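Nitrilotriacetate monooxygenase component B (Bacillus cereus ATCC 14579, PDB 3BPK) probably serves as the FMN-binding flavin reductase partner of a nitrilotriacetate monooxygenase, passing electrons from a reduced nicotinamide to flavin. Local coordinates at the interface of chains A and B. Residues are numbered along the deposited sequence; one frame, centred on the assembly and turned at random. Chains: chain A/B, Nitrilotriacetate monooxygenase component B.

Contact 1: the interface of chains A and B. Residues chain A 179, 196-200; chain B 26, 188, 192-194.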
ATOM      1  N   ALA A 179      10.126  15.384  -1.436  1.00 20.64           N
ATOM      2  CA  ALA A 179      10.367  14.116  -0.735  1.00 21.12           C
ATOM      3  C   ALA A 179      11.535  14.172   0.251  1.00 22.11           C
ATOM      4  O   ALA A 179      11.426  13.652   1.359  1.00 21.39           O
ATOM      5  CB  ALA A 179      10.576  12.953  -1.755  1.00 20.89           C
ATOM      6  N   LEU A 196      13.982   7.239   3.527  1.00 21.68           N
ATOM      7  CA  LEU A 196      13.816   7.331   2.081  1.00 22.87           C
ATOM      8  C   LEU A 196      15.133   7.075   1.335  1.00 23.01           C
ATOM      9  O   LEU A 196      16.164   7.677   1.643  1.00 23.27           O
ATOM     10  CB  LEU A 196      13.252   8.720   1.721  1.00 22.73           C
ATOM     11  CG  LEU A 196      12.994   8.928   0.229  1.00 24.37           C
ATOM     12  CD1 LEU A 196      11.845   8.040  -0.222  1.00 23.99           C
ATOM     13  CD2 LEU A 196      12.734  10.417  -0.096  1.00 25.22           C
ATOM     14  N   GLY A 197      15.104   6.206   0.330  1.00 23.18           N
ATOM     15  CA  GLY A 197      16.335   5.903  -0.392  1.00 23.90           C
ATOM     16  C   GLY A 197      16.677   6.837  -1.533  1.00 24.77           C
ATOM     17  O   GLY A 197      15.939   7.783  -1.850  1.00 25.14           O
ATOM     18  N   GLU A 198      17.814   6.540  -2.163  1.00 25.26           N
ATOM     19  CA  GLU A 198      18.327   7.270  -3.300  1.00 26.95           C
ATOM     20  C   GLU A 198      17.351   7.247  -4.462  1.00 25.37           C
ATOM     21  O   GLU A 198      16.856   6.198  -4.872  1.00 23.61           O
ATOM     22  CB  GLU A 198      19.665   6.650  -3.728  1.00 26.55           C
ATOM     23  CG  GLU A 198      20.272   7.298  -4.974  1.00 30.41           C
ATOM     24  CD  GLU A 198      21.490   6.577  -5.532  1.00 31.77           C
ATOM     25  OE1 GLU A 198      22.162   5.810  -4.810  1.00 38.21           O
ATOM     26  OE2 GLU A 198      21.786   6.802  -6.720  1.00 37.01           O
ATOM     27  N   GLN A 199      17.072   8.425  -4.998  1.00 26.55           N
ATOM     28  CA  GLN A 199      16.090   8.562  -6.045  1.00 27.42           C
ATOM     29  C   GLN A 199      16.718   8.374  -7.399  1.00 28.17           C
ATOM     30  O   GLN A 199      17.926   8.637  -7.586  1.00 29.23           O
ATOM     31  CB  GLN A 199      15.427   9.950  -5.998  1.00 28.01           C
ATOM     32  CG  GLN A 199      14.731  10.274  -4.660  1.00 28.70           C
ATOM     33  CD  GLN A 199      13.911  11.578  -4.712  1.00 28.13           C
ATOM     34  OE1 GLN A 199      13.275  11.880  -5.721  1.00 29.17           O
ATOM     35  NE2 GLN A 199      13.901  12.323  -3.614  1.00 29.97           N
ATOM     36  N   PHE A 200      15.892   7.924  -8.333  1.00 28.70           N
ATOM     37  CA  PHE A 200      16.251   7.830  -9.733  1.00 29.12           C
ATOM     38  C   PHE A 200      14.999   8.006 -10.588  1.00 30.43           C
ATOM     39  O   PHE A 200      13.854   7.781 -10.121  1.00 30.22           O
ATOM     40  CB  PHE A 200      17.018   6.522 -10.059  1.00 29.52           C
ATOM     41  CG  PHE A 200      16.215   5.256  -9.848  1.00 29.92           C
ATOM     42  CD1 PHE A 200      15.533   4.654 -10.912  1.00 29.95           C
ATOM     43  CD2 PHE A 200      16.159   4.661  -8.586  1.00 29.74           C
ATOM     44  CE1 PHE A 200      14.788   3.479 -10.715  1.00 29.30           C
ATOM     45  CE2 PHE A 200      15.418   3.491  -8.368  1.00 29.47           C
ATOM     46  CZ  PHE A 200      14.735   2.893  -9.434  1.00 29.46           C
TER
ATOM     47  N   ILE B  26       4.539   8.126   0.348  1.00 15.72           N
ATOM     48  CA  ILE B  26       5.781   7.620  -0.237  1.00 16.51           C
ATOM     49  C   ILE B  26       6.651   7.052   0.877  1.00 17.34           C
ATOM     50  O   ILE B  26       6.473   7.412   2.048  1.00 18.38           O
ATOM     51  CB  ILE B  26       6.557   8.746  -0.956  1.00 15.73           C
ATOM     52  CG1 ILE B  26       6.809   9.932   0.004  1.00 17.22           C
ATOM     53  CG2 ILE B  26       5.823   9.222  -2.220  1.00 17.01           C
ATOM     54  CD1 ILE B  26       7.973  10.861  -0.471  1.00 17.84           C
ATOM     55  N   LEU B 188       7.899   7.128  -6.192  1.00 19.70           N
ATOM     56  CA  LEU B 188       7.612   8.404  -5.548  1.00 21.57           C
ATOM     57  C   LEU B 188       6.648   9.199  -6.443  1.00 22.01           C
ATOM     58  O   LEU B 188       5.839   8.609  -7.165  1.00 22.22           O
ATOM     59  CB  LEU B 188       8.916   9.169  -5.290  1.00 22.61           C
ATOM     60  CG  LEU B 188      10.023   8.397  -4.559  1.00 24.16           C
ATOM     61  CD1 LEU B 188      11.217   9.340  -4.384  1.00 27.61           C
ATOM     62  CD2 LEU B 188       9.581   7.871  -3.181  1.00 25.19           C
ATOM     63  N   ASN B 192       9.645   9.659 -10.643  1.00 29.94           N
ATOM     64  CA  ASN B 192      10.717   9.357  -9.701  0.60 29.88           C
ATOM     65  C   ASN B 192      10.486   8.064  -8.933  1.00 29.41           C
ATOM     66  O   ASN B 192       9.359   7.757  -8.511  1.00 28.47           O
ATOM     67  CB  ASN B 192      10.977  10.522  -8.743  0.60 30.38           C
ATOM     68  CG  ASN B 192      11.867  11.587  -9.372  0.60 32.61           C
ATOM     69  OD1 ASN B 192      12.045  11.605 -10.593  0.60 35.90           O
ATOM     70  ND2 ASN B 192      12.442  12.458  -8.546  0.60 35.01           N
ATOM     71  N   TYR B 193      11.576   7.300  -8.802  1.00 29.14           N
ATOM     72  CA  TYR B 193      11.577   6.076  -8.019  0.60 28.70           C
ATOM     73  C   TYR B 193      12.605   6.203  -6.911  1.00 28.46           C
ATOM     74  O   TYR B 193      13.339   7.214  -6.845  1.00 28.76           O
ATOM     75  CB  TYR B 193      11.885   4.905  -8.932  0.60 28.46           C
ATOM     76  CG  TYR B 193      10.788   4.671  -9.940  0.60 30.00           C
ATOM     77  CD1 TYR B 193       9.984   3.525  -9.879  0.60 29.49           C
ATOM     78  CD2 TYR B 193      10.543   5.606 -10.959  0.60 29.32           C
ATOM     79  CE1 TYR B 193       8.971   3.324 -10.802  0.60 31.48           C
ATOM     80  CE2 TYR B 193       9.529   5.421 -11.874  0.60 31.24           C
ATOM     81  CZ  TYR B 193       8.750   4.281 -11.800  0.60 29.97           C
ATOM     82  OH  TYR B 193       7.746   4.104 -12.726  0.60 30.65           O
ATOM     83  N   ALA B 194      12.674   5.206  -6.023  1.00 26.44           N
ATOM     84  CA  ALA B 194      13.675   5.228  -4.976  1.00 24.75           C
ATOM     85  C   ALA B 194      14.186   3.819  -4.705  1.00 23.61           C
ATOM     86  O   ALA B 194      13.413   2.872  -4.694  1.00 23.55           O
ATOM     87  CB  ALA B 194      13.135   5.864  -3.707  1.00 26.29           C
TER
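A:Phe200 and B:Tyr193 pair their backbones as an antiparallel bridge between strand 199-201 of chain A and strand 192-194 of chain B. The amide N of B:Tyr193 gives a nearly straight bond to A:Phe200 O (2.7 Å), and A:Phe200 N returns one to B:Tyr193 O (3.0 Å). The A:Phe200 ring turns back over the partner strand, CG lying between its own backbone N and carbonyl carbon (chi1 64°), and one face receives B:Tyr193 CB, which sits toward the rim, 3.5 Å from A:Phe200 CZ. One residue earlier, the extended A:Gln199 side chain passes B:Leu188 at about a right angle, its amide carbon CD resting 3.5 Å from the methyl CD1. Beside the same methyl, the carbonyl OE1 of A:Gln199 accepts a hydrogen bond from ND2 of B:Asn192 at 3.0 Å. The donor lies nearly along the C=O axis, yet the bond is bent at the hydrogen (140°) and the two amide planes stand 73° apart. The other B:Leu188 methyl, CD2, meets A:Leu196 CD1, extending the apolar strip away from the strands. At its far end, where helix 179-182 of chain A begins, A:Ala179 CB touches the terminal methyl CD1 of B:Ile26 at 3.6 Å.

Contact 2: the interface of chains A and B. Residues chain A 188, 191-194; chain B 198-202.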
ATOM      1  N   LEU A 188       9.907  -2.184   7.186  1.00 17.53           N
ATOM      2  CA  LEU A 188      10.342  -3.437   6.584  1.00 18.35           C
ATOM      3  C   LEU A 188       9.850  -4.622   7.438  1.00 19.76           C
ATOM      4  O   LEU A 188       8.773  -4.566   7.985  1.00 20.10           O
ATOM      5  CB  LEU A 188      11.874  -3.434   6.415  1.00 19.30           C
ATOM      6  CG  LEU A 188      12.473  -2.172   5.780  1.00 18.74           C
ATOM      7  CD1 LEU A 188      13.988  -2.291   5.743  1.00 21.29           C
ATOM      8  CD2 LEU A 188      11.893  -1.822   4.397  1.00 19.90           C
ATOM      9  N   HIS A 191      11.298  -5.402  13.458  1.00 31.97           N
ATOM     10  CA  HIS A 191      11.265  -4.016  13.938  0.60 32.25           C
ATOM     11  C   HIS A 191      12.156  -3.122  13.080  1.00 31.39           C
ATOM     12  O   HIS A 191      12.691  -2.116  13.560  1.00 31.02           O
ATOM     13  CB  HIS A 191      11.682  -3.919  15.416  0.60 33.68           C
ATOM     14  CG  HIS A 191      13.018  -4.533  15.720  0.60 36.42           C
ATOM     15  ND1 HIS A 191      13.354  -4.992  16.978  0.60 39.21           N
ATOM     16  CD2 HIS A 191      14.098  -4.767  14.933  0.60 38.69           C
ATOM     17  CE1 HIS A 191      14.583  -5.480  16.952  0.60 40.05           C
ATOM     18  NE2 HIS A 191      15.056  -5.357  15.724  0.60 39.92           N
ATOM     19  N   ASN A 192      12.308  -3.487  11.807  1.00 28.82           N
ATOM     20  CA  ASN A 192      13.160  -2.727  10.931  1.00 26.07           C
ATOM     21  C   ASN A 192      12.374  -1.692  10.155  1.00 24.63           C
ATOM     22  O   ASN A 192      11.253  -1.957   9.726  1.00 23.46           O
ATOM     23  CB  ASN A 192      13.899  -3.647   9.985  1.00 27.02           C
ATOM     24  CG  ASN A 192      14.722  -4.650  10.732  1.00 30.18           C
ATOM     25  OD1 ASN A 192      15.695  -4.277  11.366  1.00 31.39           O
ATOM     26  ND2 ASN A 192      14.292  -5.917  10.729  1.00 32.88           N
ATOM     27  N   TYR A 193      12.997  -0.529  10.015  1.00 23.86           N
ATOM     28  CA  TYR A 193      12.454   0.583   9.236  0.60 23.04           C
ATOM     29  C   TYR A 193      13.480   1.060   8.244  1.00 23.10           C
ATOM     30  O   TYR A 193      14.651   0.704   8.338  1.00 23.01           O
ATOM     31  CB  TYR A 193      12.063   1.724  10.174  0.60 22.76           C
ATOM     32  CG  TYR A 193      10.938   1.331  11.076  0.60 23.65           C
ATOM     33  CD1 TYR A 193       9.650   1.812  10.852  0.60 23.20           C
ATOM     34  CD2 TYR A 193      11.143   0.455  12.141  0.60 23.97           C
ATOM     35  CE1 TYR A 193       8.613   1.448  11.684  0.60 24.12           C
ATOM     36  CE2 TYR A 193      10.117   0.083  12.959  0.60 24.24           C
ATOM     37  CZ  TYR A 193       8.857   0.574  12.719  0.60 24.30           C
ATOM     38  OH  TYR A 193       7.840   0.186  13.539  0.60 25.92           O
ATOM     39  N   ALA A 194      13.051   1.869   7.286  1.00 21.49           N
ATOM     40  CA  ALA A 194      13.978   2.479   6.359  1.00 22.10           C
ATOM     41  C   ALA A 194      13.647   3.953   6.179  1.00 21.70           C
ATOM     42  O   ALA A 194      12.482   4.335   6.131  1.00 22.08           O
ATOM     43  CB  ALA A 194      13.959   1.794   5.033  1.00 22.95           C
TER
ATOM     44  N   GLU B 198      18.364   3.780   4.004  1.00 23.06           N
ATOM     45  CA  GLU B 198      19.123   3.336   5.164  0.60 24.65           C
ATOM     46  C   GLU B 198      18.201   2.781   6.219  1.00 24.05           C
ATOM     47  O   GLU B 198      17.178   3.366   6.554  1.00 23.75           O
ATOM     48  CB  GLU B 198      19.947   4.478   5.750  0.60 25.06           C
ATOM     49  CG  GLU B 198      20.552   4.119   7.083  0.60 29.45           C
ATOM     50  CD  GLU B 198      21.361   5.236   7.698  0.60 31.45           C
ATOM     51  OE1 GLU B 198      20.792   6.326   7.999  0.60 35.95           O
ATOM     52  OE2 GLU B 198      22.572   5.001   7.901  0.60 36.99           O
ATOM     53  N   GLN B 199      18.559   1.618   6.742  1.00 24.45           N
ATOM     54  CA  GLN B 199      17.723   0.976   7.736  1.00 24.53           C
ATOM     55  C   GLN B 199      17.999   1.488   9.150  1.00 24.96           C
ATOM     56  O   GLN B 199      19.100   1.972   9.471  1.00 25.66           O
ATOM     57  CB  GLN B 199      17.897  -0.537   7.668  1.00 25.66           C
ATOM     58  CG  GLN B 199      17.474  -1.130   6.317  1.00 25.50           C
ATOM     59  CD  GLN B 199      17.541  -2.641   6.345  1.00 27.05           C
ATOM     60  OE1 GLN B 199      17.093  -3.272   7.312  1.00 25.59           O
ATOM     61  NE2 GLN B 199      18.089  -3.238   5.282  1.00 29.56           N
ATOM     62  N   PHE B 200      16.986   1.378   9.997  1.00 25.04           N
ATOM     63  CA  PHE B 200      17.130   1.616  11.417  1.00 24.65           C
ATOM     64  C   PHE B 200      16.133   0.764  12.164  1.00 26.49           C
ATOM     65  O   PHE B 200      15.127   0.301  11.592  1.00 25.71           O
ATOM     66  CB  PHE B 200      17.005   3.106  11.774  1.00 24.69           C
ATOM     67  CG  PHE B 200      15.649   3.717  11.479  1.00 22.87           C
ATOM     68  CD1 PHE B 200      14.667   3.813  12.482  1.00 22.87           C
ATOM     69  CD2 PHE B 200      15.374   4.228  10.224  1.00 22.70           C
ATOM     70  CE1 PHE B 200      13.391   4.407  12.211  1.00 22.49           C
ATOM     71  CE2 PHE B 200      14.115   4.812   9.952  1.00 22.23           C
ATOM     72  CZ  PHE B 200      13.131   4.907  10.947  1.00 22.83           C
ATOM     73  N   GLU B 201      16.425   0.543  13.438  1.00 28.22           N
ATOM     74  CA  GLU B 201      15.586  -0.276  14.300  0.60 30.02           C
ATOM     75  C   GLU B 201      15.076   0.567  15.445  1.00 30.74           C
ATOM     76  O   GLU B 201      15.801   1.432  15.944  1.00 30.61           O
ATOM     77  CB  GLU B 201      16.381  -1.439  14.905  0.60 30.16           C
ATOM     78  CG  GLU B 201      17.190  -2.261  13.936  0.60 30.93           C
ATOM     79  CD  GLU B 201      18.059  -3.283  14.648  0.60 31.95           C
ATOM     80  OE1 GLU B 201      19.275  -3.317  14.371  0.60 35.00           O
ATOM     81  OE2 GLU B 201      17.524  -4.044  15.489  0.60 34.92           O
ATOM     82  N   LEU B 202      13.837   0.301  15.857  1.00 31.75           N
ATOM     83  CA  LEU B 202      13.290   0.960  17.035  0.60 32.77           C
ATOM     84  C   LEU B 202      12.891  -0.046  18.114  1.00 33.49           C
ATOM     85  O   LEU B 202      12.390  -1.134  17.825  1.00 35.31           O
ATOM     86  CB  LEU B 202      12.115   1.889  16.662  0.60 32.92           C
ATOM     87  CG  LEU B 202      12.390   3.400  16.630  0.60 32.52           C
ATOM     88  CD1 LEU B 202      13.619   3.754  15.826  0.60 33.38           C
ATOM     89  CD2 LEU B 202      11.204   4.150  16.065  0.60 32.21           C
TER
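Strand 192-194 of chain A runs antiparallel to strand 199-201 of chain B, with A:Tyr193 N bonded to B:Phe200 O at 2.8 Å and B:Phe200 N to A:Tyr193 O at 2.9 Å. The second donor stands above the plane of its acceptor carbonyl. On one side of this pairing, A:Tyr193 CB lies over the face of the B:Phe200 ring, 3.6 Å from its centroid, while B:Leu202 CD1 from the same chain meets the ring's edge in plane. On the other, A:His191 and B:Glu201 join side chains: the imidazole NE2 is 2.8 Å from the carboxylate OE2, a hydrogen bond with ring and carboxylate planes 33° apart. B:Glu201 reaches it with an extended chain, CG anti to its carbonyl carbon (chi1 -50°). A:Asn192 lies alongside, pointing the same way, and its OD1 packs 3.6 Å from B:Glu201 CG; that oxygen also sits in plane at the edge of the histidine ring. Further along, A:Leu188 CD1 presses on the amide carbon CD of B:Gln199 (3.6 Å), the chains crossing at about a right angle. The site fastens the C-terminal strand of one subunit onto the other, which would stabilise the two-chain assembly, if that is the form in solution.

Contact 3: the interface of chains A and B. Residues chain A 52-54, 59, 142, 157, 159; chain B 63, 146-147, 155, 157.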
ATOM      1  N   ILE A  52      -2.398   4.409  -1.429  1.00 12.34           N
ATOM      2  CA  ILE A  52      -3.396   5.145  -2.191  1.00 12.95           C
ATOM      3  C   ILE A  52      -4.364   4.140  -2.801  1.00 13.37           C
ATOM      4  O   ILE A  52      -3.951   3.042  -3.158  1.00 14.36           O
ATOM      5  CB  ILE A  52      -2.730   5.951  -3.284  1.00 13.00           C
ATOM      6  CG1 ILE A  52      -1.653   6.886  -2.688  1.00 12.38           C
ATOM      7  CG2 ILE A  52      -3.759   6.762  -4.064  1.00 15.55           C
ATOM      8  CD1 ILE A  52      -0.702   7.505  -3.731  1.00 14.53           C
ATOM      9  N   VAL A  53      -5.623   4.558  -2.970  1.00 13.74           N
ATOM     10  CA  VAL A  53      -6.586   3.789  -3.705  1.00 14.21           C
ATOM     11  C   VAL A  53      -6.906   4.459  -5.067  1.00 14.25           C
ATOM     12  O   VAL A  53      -6.880   3.825  -6.109  1.00 14.50           O
ATOM     13  CB  VAL A  53      -7.883   3.555  -2.893  1.00 13.64           C
ATOM     14  CG1 VAL A  53      -8.986   2.986  -3.752  1.00 15.75           C
ATOM     15  CG2 VAL A  53      -7.599   2.611  -1.759  1.00 14.71           C
ATOM     16  N   ALA A  54      -7.212   5.748  -5.028  1.00 14.86           N
ATOM     17  CA  ALA A  54      -7.547   6.509  -6.227  1.00 15.28           C
ATOM     18  C   ALA A  54      -7.407   7.988  -5.940  1.00 15.74           C
ATOM     19  O   ALA A  54      -7.367   8.388  -4.774  1.00 15.57           O
ATOM     20  CB  ALA A  54      -9.028   6.220  -6.633  1.00 16.39           C
ATOM     21  N   LEU A  59      -8.856   8.747  -2.385  1.00 14.12           N
ATOM     22  CA  LEU A  59      -9.160   7.617  -1.501  1.00 13.82           C
ATOM     23  C   LEU A  59      -7.854   6.945  -1.084  1.00 13.77           C
ATOM     24  O   LEU A  59      -6.933   6.796  -1.894  1.00 13.87           O
ATOM     25  CB  LEU A  59      -9.994   6.553  -2.246  1.00 13.75           C
ATOM     26  CG  LEU A  59     -11.411   6.980  -2.684  1.00 15.70           C
ATOM     27  CD1 LEU A  59     -12.100   5.889  -3.466  1.00 17.48           C
ATOM     28  CD2 LEU A  59     -12.297   7.380  -1.499  1.00 16.31           C
ATOM     29  N   ARG A 142     -15.613   2.694   3.588  1.00 17.21           N
ATOM     30  CA  ARG A 142     -15.878   1.265   3.729  1.00 17.25           C
ATOM     31  C   ARG A 142     -15.006   0.709   4.840  1.00 16.42           C
ATOM     32  O   ARG A 142     -13.891   1.189   5.047  1.00 17.68           O
ATOM     33  CB  ARG A 142     -15.519   0.508   2.442  1.00 17.35           C
ATOM     34  CG  ARG A 142     -16.267   0.993   1.188  1.00 18.24           C
ATOM     35  CD  ARG A 142     -17.714   0.541   1.191  1.00 19.15           C
ATOM     36  NE  ARG A 142     -17.846  -0.890   0.944  1.00 18.59           N
ATOM     37  CZ  ARG A 142     -17.792  -1.456  -0.270  1.00 18.59           C
ATOM     38  NH1 ARG A 142     -17.626  -0.728  -1.371  1.00 19.58           N
ATOM     39  NH2 ARG A 142     -17.887  -2.761  -0.372  1.00 20.23           N
ATOM     40  N   LEU A 157     -10.249  -3.812   6.335  1.00 13.55           N
ATOM     41  CA  LEU A 157      -9.669  -2.916   5.366  1.00 13.55           C
ATOM     42  C   LEU A 157     -10.511  -1.638   5.349  1.00 14.87           C
ATOM     43  O   LEU A 157     -11.690  -1.654   4.938  1.00 15.34           O
ATOM     44  CB  LEU A 157      -9.662  -3.592   3.996  1.00 14.21           C
ATOM     45  CG  LEU A 157      -9.121  -2.750   2.837  1.00 16.69           C
ATOM     46  CD1 LEU A 157      -7.654  -2.396   3.078  1.00 17.19           C
ATOM     47  CD2 LEU A 157      -9.268  -3.563   1.529  1.00 16.04           C
ATOM     48  N   ILE A 159     -11.321   1.949   3.903  1.00 14.54           N
ATOM     49  CA  ILE A 159     -11.163   2.838   2.759  1.00 14.55           C
ATOM     50  C   ILE A 159     -11.585   4.231   3.236  1.00 14.62           C
ATOM     51  O   ILE A 159     -12.730   4.409   3.649  1.00 15.31           O
ATOM     52  CB  ILE A 159     -12.057   2.397   1.575  1.00 14.85           C
ATOM     53  CG1 ILE A 159     -11.785   0.932   1.210  1.00 15.19           C
ATOM     54  CG2 ILE A 159     -11.864   3.358   0.419  1.00 15.07           C
ATOM     55  CD1 ILE A 159     -10.324   0.649   0.785  1.00 16.71           C
TER
ATOM     56  N   SER B  63      -4.496  -1.676  -6.321  1.00 12.57           N
ATOM     57  CA  SER B  63      -5.566  -0.843  -6.879  1.00 13.35           C
ATOM     58  C   SER B  63      -5.245  -0.494  -8.326  1.00 14.62           C
ATOM     59  O   SER B  63      -4.206   0.130  -8.599  1.00 17.22           O
ATOM     60  CB  SER B  63      -5.783   0.403  -6.024  1.00 14.38           C
ATOM     61  OG  SER B  63      -6.893   1.117  -6.514  1.00 17.16           O
ATOM     62  N   LEU B 146     -14.214   1.134  -6.876  1.00 17.26           N
ATOM     63  CA  LEU B 146     -14.194   2.275  -5.912  1.00 18.28           C
ATOM     64  C   LEU B 146     -14.007   3.610  -6.605  1.00 18.55           C
ATOM     65  O   LEU B 146     -13.477   3.686  -7.710  1.00 18.35           O
ATOM     66  CB  LEU B 146     -13.093   2.100  -4.851  1.00 18.69           C
ATOM     67  CG  LEU B 146     -13.251   0.961  -3.820  1.00 16.79           C
ATOM     68  CD1 LEU B 146     -11.966   0.790  -3.016  1.00 16.29           C
ATOM     69  CD2 LEU B 146     -14.433   1.231  -2.870  1.00 20.12           C
ATOM     70  N   GLY B 147     -14.467   4.679  -5.938  1.00 19.22           N
ATOM     71  CA  GLY B 147     -14.227   6.032  -6.418  1.00 20.23           C
ATOM     72  C   GLY B 147     -15.048   6.379  -7.668  1.00 21.49           C
ATOM     73  O   GLY B 147     -15.964   5.629  -8.052  1.00 22.28           O
ATOM     74  N   CYS B 155     -11.574   3.050 -10.085  1.00 18.68           N
ATOM     75  CA  CYS B 155     -10.575   1.964  -9.964  1.00 17.30           C
ATOM     76  C   CYS B 155     -11.219   0.683  -9.504  1.00 17.40           C
ATOM     77  O   CYS B 155     -12.389   0.666  -9.143  1.00 17.13           O
ATOM     78  CB  CYS B 155      -9.487   2.359  -8.950  1.00 17.82           C
ATOM     79  SG  CYS B 155     -10.078   2.368  -7.234  1.00 17.89           S
ATOM     80  N   LEU B 157     -10.114  -2.247  -6.733  1.00 15.03           N
ATOM     81  CA  LEU B 157      -9.134  -2.694  -5.743  1.00 15.69           C
ATOM     82  C   LEU B 157      -9.172  -4.216  -5.752  1.00 15.81           C
ATOM     83  O   LEU B 157     -10.192  -4.819  -5.379  1.00 15.95           O
ATOM     84  CB  LEU B 157      -9.499  -2.128  -4.374  1.00 15.81           C
ATOM     85  CG  LEU B 157      -8.511  -2.408  -3.255  1.00 16.23           C
ATOM     86  CD1 LEU B 157      -7.148  -1.870  -3.538  1.00 16.82           C
ATOM     87  CD2 LEU B 157      -9.050  -1.785  -1.949  1.00 18.05           C
TER
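B:Ser63 and A:Val53 meet through a hydrogen bond between the two chains, members of the flavin reductase-like family, whose FMN-binding fold is built largely of beta strands. The hydroxyl OG of B:Ser63, anti to its backbone N (chi1 -175°), points at A:Val53 O from 2.7 Å, in the carbonyl plane and on a lone pair. The thiol SG of B:Cys155 approaches the same oxygen as a weak donor and also touches A:Val53 CG1 at 3.7 Å. This branch, held anti to the backbone N (chi1 169°), touches both that sulphur and B:Leu146 CD1, 3.8 Å away, which approach it from directions roughly at right angles. Nearby, A:Leu59 CD1 rests 3.6 Å from B:Gly147 CA, just past the end of strand 134-146. The leucine-isoleucine side is looser: B:Leu157 CD2 faces A:Ile159 CD1 and A:Leu157 CD2, each at 3.9 Å, and both pairs meet tip to tip, touching through methyl ends rather than along their lengths. In the second pair the leucine meets its own counterpart, which places this side at the two-fold axis. A:Ile159 CD1 also points at the tip of B:Leu146. At the margin, A:Arg142 brings its guanidinium NH1 4.0 Å from the methyl CD2 of B:Leu146.

Contacts 1 and 2 have C-alpha centres about 17 Å apart and use the same elements with the chains exchanged: strands 192-194 and 199-201 and B:Leu188 or A:Leu188. The two-fold thus gives reciprocal strand pairings, although the A:Gln199–B:Asn192 side-chain bond of contact 1 is absent from contact 2, where the amide of A:Asn192 is turned differently (chi2 -68° against 16° in B:Asn192). Contact 3, about 23 Å from contact 1 and 28 Å from contact 2, instead uses strands 50-54, 59-65, 134-146 and 155-168. Reciprocal pairing of the last strands and a mainly apolar patch therefore join the subunits at separate places, consistent with a stable dimer.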